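Local coordinates for protein alginate lyase, family PL7 (Zobellia galactanivorans, PDB 3ZPY) that probably cleaves alginate as a polysaccharide lyase, the chain here being the catalytic domain of a longer marine bacterial enzyme, at residues N18-Y30 and K61-Q73. Residues are numbered along the deposited sequence; the frame is centred on the assembly and turned at random.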
ATOM      1  N   ASN A  18      -3.823  -7.871   5.315  1.00  6.20           N
ATOM      2  CA  ASN A  18      -3.964  -6.982   6.504  1.00  6.31           C
ATOM      3  C   ASN A  18      -5.350  -6.301   6.451  1.00  6.55           C
ATOM      4  O   ASN A  18      -5.675  -5.667   5.462  1.00  6.94           O
ATOM      5  CB  ASN A  18      -2.918  -5.851   6.539  1.00  8.34           C
ATOM      6  CG  ASN A  18      -1.477  -6.271   6.346  1.00  8.07           C
ATOM      7  OD1 ASN A  18      -1.005  -7.330   6.789  1.00 11.50           O
ATOM      8  ND2 ASN A  18      -0.756  -5.397   5.750  1.00  8.71           N
ATOM      9  N   SER A  19      -6.245  -6.538   7.432  1.00  5.67           N
ATOM     10  CA  SER A  19      -7.561  -5.950   7.407  1.00  5.15           C
ATOM     11  C   SER A  19      -8.089  -5.780   8.774  1.00  6.51           C
ATOM     12  O   SER A  19      -7.351  -5.972   9.805  1.00  8.25           O
ATOM     13  CB  SER A  19      -8.492  -6.765   6.480  1.00  6.03           C
ATOM     14  OG  SER A  19      -9.656  -6.046   6.166  1.00  6.22           O
ATOM     15  N   PHE A  20      -9.343  -5.346   8.859  1.00  7.88           N
ATOM     16  CA  PHE A  20      -9.982  -5.077  10.139  1.00  8.25           C
ATOM     17  C   PHE A  20     -11.240  -5.933  10.273  1.00  9.18           C
ATOM     18  O   PHE A  20     -11.802  -6.356   9.241  1.00  9.59           O
ATOM     19  CB  PHE A  20     -10.455  -3.594  10.210  1.00 10.45           C
ATOM     20  CG  PHE A  20      -9.354  -2.632  10.552  1.00  7.87           C
ATOM     21  CD1 PHE A  20      -8.483  -2.181   9.566  1.00  8.34           C
ATOM     22  CD2 PHE A  20      -9.191  -2.173  11.899  1.00  9.62           C
ATOM     23  CE1 PHE A  20      -7.400  -1.368   9.894  1.00  8.32           C
ATOM     24  CE2 PHE A  20      -8.103  -1.347  12.192  1.00 10.39           C
ATOM     25  CZ  PHE A  20      -7.257  -0.898  11.191  1.00  8.23           C
ATOM     26  N   ILE A  21     -11.673  -6.138  11.508  1.00 11.03           N
ATOM     27  CA  ILE A  21     -12.998  -6.641  11.745  1.00 12.84           C
ATOM     28  C   ILE A  21     -13.820  -5.608  12.502  1.00 12.96           C
ATOM     29  O   ILE A  21     -13.250  -4.724  13.157  1.00 15.52           O
ATOM     30  CB  ILE A  21     -12.992  -8.019  12.450  1.00 14.13           C
ATOM     31  CG1 ILE A  21     -12.558  -7.937  13.911  1.00 16.47           C
ATOM     32  CG2 ILE A  21     -12.250  -9.071  11.633  1.00 15.44           C
ATOM     33  CD1 ILE A  21     -12.894  -9.220  14.678  1.00 17.66           C
ATOM     34  N   GLY A  22     -15.141  -5.748  12.427  1.00 13.03           N
ATOM     35  CA  GLY A  22     -16.060  -4.854  13.131  1.00 12.56           C
ATOM     36  C   GLY A  22     -16.468  -3.732  12.214  1.00 11.55           C
ATOM     37  O   GLY A  22     -15.852  -3.521  11.152  1.00 12.90           O
ATOM     38  N   SER A  23     -17.522  -3.024  12.593  1.00 13.96           N
ATOM     39  CA  SER A  23     -17.962  -1.850  11.835  1.00 14.75           C
ATOM     40  C   SER A  23     -16.867  -0.772  11.820  1.00 14.19           C
ATOM     41  O   SER A  23     -16.147  -0.642  12.790  1.00 12.53           O
ATOM     42  CB  SER A  23     -19.222  -1.252  12.384  1.00 14.75           C
ATOM     43  OG  SER A  23     -20.205  -2.218  12.353  1.00 25.19           O
ATOM     44  N   PRO A  24     -16.755  -0.009  10.725  1.00 11.71           N
ATOM     45  CA  PRO A  24     -15.727   1.038  10.738  1.00 12.63           C
ATOM     46  C   PRO A  24     -15.917   2.040  11.906  1.00 12.65           C
ATOM     47  O   PRO A  24     -17.006   2.561  12.146  1.00 15.09           O
ATOM     48  CB  PRO A  24     -15.847   1.709   9.391  1.00 14.21           C
ATOM     49  CG  PRO A  24     -16.409   0.626   8.525  1.00 11.89           C
ATOM     50  CD  PRO A  24     -17.362  -0.162   9.386  1.00 11.51           C
ATOM     51  N   GLY A  25     -14.830   2.364  12.590  1.00 11.43           N
ATOM     52  CA  GLY A  25     -14.941   3.168  13.759  1.00 13.06           C
ATOM     53  C   GLY A  25     -13.647   3.073  14.533  1.00 12.03           C
ATOM     54  O   GLY A  25     -12.782   2.310  14.201  1.00 13.25           O
ATOM     55  N   SER A  26     -13.529   3.839  15.606  1.00 15.17           N
ATOM     56  CA  SER A  26     -12.267   3.866  16.365  1.00 19.12           C
ATOM     57  C   SER A  26     -12.030   2.541  17.115  1.00 18.84           C
ATOM     58  O   SER A  26     -10.889   2.256  17.483  1.00 20.44           O
ATOM     59  CB  SER A  26     -12.268   5.043  17.332  1.00 23.29           C
ATOM     60  OG  SER A  26     -13.442   4.926  18.085  1.00 35.55           O
ATOM     61  N   SER A  27     -13.102   1.741  17.290  1.00 17.12           N
ATOM     62  CA  SER A  27     -13.010   0.467  18.029  1.00 18.95           C
ATOM     63  C   SER A  27     -12.856  -0.784  17.127  1.00 17.18           C
ATOM     64  O   SER A  27     -12.742  -1.913  17.675  1.00 20.65           O
ATOM     65  CB  SER A  27     -14.238   0.268  18.909  1.00 24.53           C
ATOM     66  OG  SER A  27     -15.355  -0.216  18.155  1.00 33.52           O
ATOM     67  N   ALA A  28     -12.870  -0.636  15.791  1.00 13.45           N
ATOM     68  CA  ALA A  28     -12.569  -1.770  14.902  1.00 15.10           C
ATOM     69  C   ALA A  28     -11.199  -2.368  15.235  1.00 15.71           C
ATOM     70  O   ALA A  28     -10.289  -1.700  15.756  1.00 17.21           O
ATOM     71  CB  ALA A  28     -12.654  -1.326  13.436  1.00 13.75           C
ATOM     72  N   THR A  29     -11.048  -3.646  14.954  1.00 12.27           N
ATOM     73  CA  THR A  29      -9.893  -4.410  15.429  1.00 15.15           C
ATOM     74  C   THR A  29      -9.039  -4.770  14.217  1.00 11.57           C
ATOM     75  O   THR A  29      -9.496  -5.413  13.271  1.00 10.70           O
ATOM     76  CB  THR A  29     -10.346  -5.685  16.161  1.00 13.70           C
ATOM     77  OG1 THR A  29     -11.204  -5.337  17.261  1.00 20.21           O
ATOM     78  CG2 THR A  29      -9.127  -6.423  16.774  1.00 14.70           C
ATOM     79  N   TYR A  30      -7.773  -4.358  14.240  1.00 11.56           N
ATOM     80  CA  TYR A  30      -6.833  -4.692  13.191  1.00 10.32           C
ATOM     81  C   TYR A  30      -6.291  -6.123  13.336  1.00 10.45           C
ATOM     82  O   TYR A  30      -5.955  -6.581  14.451  1.00 13.02           O
ATOM     83  CB  TYR A  30      -5.668  -3.691  13.269  1.00 10.97           C
ATOM     84  CG  TYR A  30      -4.631  -3.880  12.178  1.00  9.65           C
ATOM     85  CD1 TYR A  30      -4.980  -3.796  10.834  1.00 10.42           C
ATOM     86  CD2 TYR A  30      -3.337  -4.165  12.489  1.00 11.40           C
ATOM     87  CE1 TYR A  30      -4.064  -3.998   9.832  1.00  9.81           C
ATOM     88  CE2 TYR A  30      -2.401  -4.343  11.517  1.00 11.32           C
ATOM     89  CZ  TYR A  30      -2.776  -4.248  10.181  1.00  7.55           C
ATOM     90  OH  TYR A  30      -1.820  -4.457   9.224  1.00 10.11           O
ATOM     91  N   LYS A  61     -10.660  -0.459   1.233  1.00  4.13           N
ATOM     92  CA  LYS A  61     -11.315   0.741   1.780  1.00  4.12           C
ATOM     93  C   LYS A  61     -10.859   0.887   3.278  1.00  5.28           C
ATOM     94  O   LYS A  61     -11.062  -0.068   4.087  1.00  6.13           O
ATOM     95  CB  LYS A  61     -12.897   0.507   1.702  1.00  4.88           C
ATOM     96  CG  LYS A  61     -13.657   1.765   2.009  1.00  5.77           C
ATOM     97  CD  LYS A  61     -15.141   1.620   1.758  1.00  7.93           C
ATOM     98  CE  LYS A  61     -15.891   2.891   1.984  1.00  8.64           C
ATOM     99  NZ  LYS A  61     -17.288   2.750   1.517  1.00 10.42           N
ATOM    100  N   CYS A  62     -10.249   2.028   3.559  1.00  5.15           N
ATOM    101  CA  CYS A  62      -9.703   2.264   4.914  1.00  5.77           C
ATOM    102  C   CYS A  62     -10.130   3.637   5.380  1.00  5.75           C
ATOM    103  O   CYS A  62     -10.306   4.552   4.565  1.00  7.10           O
ATOM    104  CB  CYS A  62      -8.141   2.044   4.869  1.00  5.74           C
ATOM    105  SG  CYS A  62      -7.392   2.017   6.495  1.00  7.76           S
ATOM    106  N   TYR A  63     -10.277   3.798   6.685  1.00  6.66           N
ATOM    107  CA  TYR A  63     -10.952   4.974   7.203  1.00  6.51           C
ATOM    108  C   TYR A  63     -10.027   5.733   8.127  1.00  7.34           C
ATOM    109  O   TYR A  63      -9.267   5.114   8.882  1.00  7.28           O
ATOM    110  CB  TYR A  63     -12.242   4.607   8.021  1.00  7.23           C
ATOM    111  CG  TYR A  63     -13.216   3.810   7.205  1.00  7.22           C
ATOM    112  CD1 TYR A  63     -12.976   2.439   6.946  1.00  8.44           C
ATOM    113  CD2 TYR A  63     -14.424   4.405   6.756  1.00  7.07           C
ATOM    114  CE1 TYR A  63     -13.809   1.681   6.166  1.00  9.45           C
ATOM    115  CE2 TYR A  63     -15.306   3.620   5.960  1.00  7.09           C
ATOM    116  CZ  TYR A  63     -15.019   2.253   5.778  1.00  7.22           C
ATOM    117  OH  TYR A  63     -15.847   1.522   4.942  1.00  8.75           O
ATOM    118  N   ARG A  64     -10.098   7.059   8.043  1.00  7.44           N
ATOM    119  CA  ARG A  64      -9.444   7.933   9.037  1.00  8.40           C
ATOM    120  C   ARG A  64      -9.883   7.469  10.423  1.00  9.91           C
ATOM    121  O   ARG A  64     -11.085   7.214  10.683  1.00  8.43           O
ATOM    122  CB  ARG A  64     -10.033   9.348   8.798  1.00  8.74           C
ATOM    123  CG  ARG A  64      -9.410  10.475   9.654  1.00  8.11           C
ATOM    124  CD  ARG A  64     -10.108  11.789   9.293  1.00  8.22           C
ATOM    125  NE  ARG A  64      -9.381  12.983   9.772  1.00  9.44           N
ATOM    126  CZ  ARG A  64      -9.688  13.695  10.851  1.00  9.47           C
ATOM    127  NH1 ARG A  64     -10.586  13.276  11.735  1.00 11.97           N
ATOM    128  NH2 ARG A  64      -9.069  14.849  11.070  1.00 12.83           N
ATOM    129  N   GLY A  65      -8.898   7.331  11.341  1.00  9.48           N
ATOM    130  CA  GLY A  65      -9.239   6.996  12.756  1.00 12.62           C
ATOM    131  C   GLY A  65      -9.655   5.532  12.957  1.00  9.53           C
ATOM    132  O   GLY A  65     -10.037   5.221  14.052  1.00 13.02           O
ATOM    133  N   LEU A  66      -9.607   4.675  11.897  1.00  9.29           N
ATOM    134  CA  LEU A  66     -10.004   3.300  12.016  1.00 11.38           C
ATOM    135  C   LEU A  66      -9.099   2.605  13.031  1.00 11.97           C
ATOM    136  O   LEU A  66      -7.859   2.583  12.900  1.00 12.32           O
ATOM    137  CB  LEU A  66      -9.895   2.647  10.685  1.00  9.02           C
ATOM    138  CG  LEU A  66     -10.446   1.197  10.505  1.00  9.28           C
ATOM    139  CD1 LEU A  66     -11.954   1.125  10.807  1.00 12.41           C
ATOM    140  CD2 LEU A  66     -10.127   0.555   9.132  1.00  9.03           C
ATOM    141  N   GLY A  67      -9.714   1.992  14.038  1.00 11.21           N
ATOM    142  CA  GLY A  67      -8.922   1.310  15.040  1.00 14.70           C
ATOM    143  C   GLY A  67      -8.114   2.281  15.934  1.00 15.38           C
ATOM    144  O   GLY A  67      -7.205   1.841  16.628  1.00 20.46           O
ATOM    145  N   GLY A  68      -8.408   3.589  15.901  1.00 13.96           N
ATOM    146  CA  GLY A  68      -7.591   4.647  16.545  1.00 19.49           C
ATOM    147  C   GLY A  68      -7.546   4.468  18.019  1.00 20.17           C
ATOM    148  O   GLY A  68      -6.642   5.014  18.684  1.00 24.06           O
ATOM    149  N   SER A  69      -8.536   3.740  18.557  1.00 23.51           N
ATOM    150  CA  SER A  69      -8.553   3.455  20.006  1.00 21.27           C
ATOM    151  C   SER A  69      -7.404   2.595  20.499  1.00 40.14           C
ATOM    152  O   SER A  69      -6.849   2.801  21.616  1.00 43.46           O
ATOM    153  CB  SER A  69      -9.872   2.782  20.407  1.00 32.63           C
ATOM    154  OG  SER A  69     -10.846   3.792  20.560  1.00 36.36           O
ATOM    155  N   ALA A  70      -7.135   1.570  19.697  1.00 26.10           N
ATOM    156  CA  ALA A  70      -6.052   0.625  19.947  1.00 28.59           C
ATOM    157  C   ALA A  70      -4.708   1.200  19.503  1.00 27.28           C
ATOM    158  O   ALA A  70      -3.729   1.074  20.255  1.00 52.72           O
ATOM    159  CB  ALA A  70      -6.331  -0.723  19.290  1.00 30.53           C
ATOM    160  N   ASN A  71      -4.646   1.836  18.317  1.00 30.01           N
ATOM    161  CA  ASN A  71      -3.350   2.319  17.812  1.00 22.32           C
ATOM    162  C   ASN A  71      -3.537   3.617  17.035  1.00 20.77           C
ATOM    163  O   ASN A  71      -4.458   3.706  16.224  1.00 19.73           O
ATOM    164  CB  ASN A  71      -2.646   1.264  16.938  1.00 31.80           C
ATOM    165  CG  ASN A  71      -1.264   1.720  16.479  1.00 31.15           C
ATOM    166  OD1 ASN A  71      -0.832   2.843  16.758  1.00 26.99           O
ATOM    167  ND2 ASN A  71      -0.582   0.857  15.735  1.00 30.89           N
ATOM    168  N   SER A  72      -2.756   4.648  17.383  1.00 18.69           N
ATOM    169  CA  SER A  72      -2.866   5.953  16.694  1.00 20.47           C
ATOM    170  C   SER A  72      -2.121   6.102  15.359  1.00 28.72           C
ATOM    171  O   SER A  72      -2.344   7.126  14.665  1.00 24.26           O
ATOM    172  CB  SER A  72      -2.377   7.062  17.588  1.00 25.36           C
ATOM    173  OG  SER A  72      -1.026   6.795  17.894  1.00 34.15           O
ATOM    174  N   GLN A  73      -1.282   5.109  14.997  1.00 22.43           N
ATOM    175  CA  GLN A  73      -0.506   5.162  13.713  1.00 17.57           C
ATOM    176  C   GLN A  73      -1.428   5.073  12.547  1.00 14.27           C
ATOM    177  O   GLN A  73      -2.608   4.758  12.723  1.00 17.88           O
ATOM    178  CB  GLN A  73       0.493   3.997  13.575  1.00 20.97           C
ATOM    179  CG  GLN A  73       1.375   3.916  14.804  0.50 26.40           C
ATOM    180  CD  GLN A  73       2.758   4.459  14.575  0.50 23.06           C
ATOM    181  OE1 GLN A  73       3.558   3.821  13.882  0.50 23.41           O
ATOM    182  NE2 GLN A  73       3.087   5.603  15.224  0.50 23.52           N
TER
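Leu66 lies over one face of the Phe20 ring, a CH-pi contact with CD2 only 3.4 Å from the ring centroid and displaced toward the rim near CD1. Leu66 chi1 of -172° carries the branch over the ring, and chi2 near 60° parts the methyls, CD2 to Phe20 and CD1 to Ala28 CB (3.7 Å) and Gly25 N. The opposite face of Phe20 is taken by Tyr30, so the ring is held between two side chains; an alanine in place of Phe20 would probably leave Leu66 CD2 and the Tyr30 ring without the surface they pack on. A second CH-pi contact sets Pro24 CB 3.6 Å from the centroid of the Tyr63 ring, almost exactly above its centre, while Tyr63 OH forms a hydrogen bond with Asn49 O.

Two backbone hydrogen bonds join the loops 22-28 and 64-73 directly. Gly67 N gives a nearly straight one to Gly25 O (3.1 Å, 172° at the hydrogen), and Ser69 N reaches Ser26 O at 3.0 Å. Gly67 also brings its CA within 3.4 Å of Ala28 O, and a side chain there would run into Phe20 CE2.

The contact thus joins the two antiparallel sheets of the PL7 beta-jelly-roll sandwich through connecting loops: Phe20, Leu66 and Ala28 pack on the buried side, with Pro24 on Tyr63 beside them, and two main-chain bonds set the loops' register, from buried Gly67 to exposed Ser69.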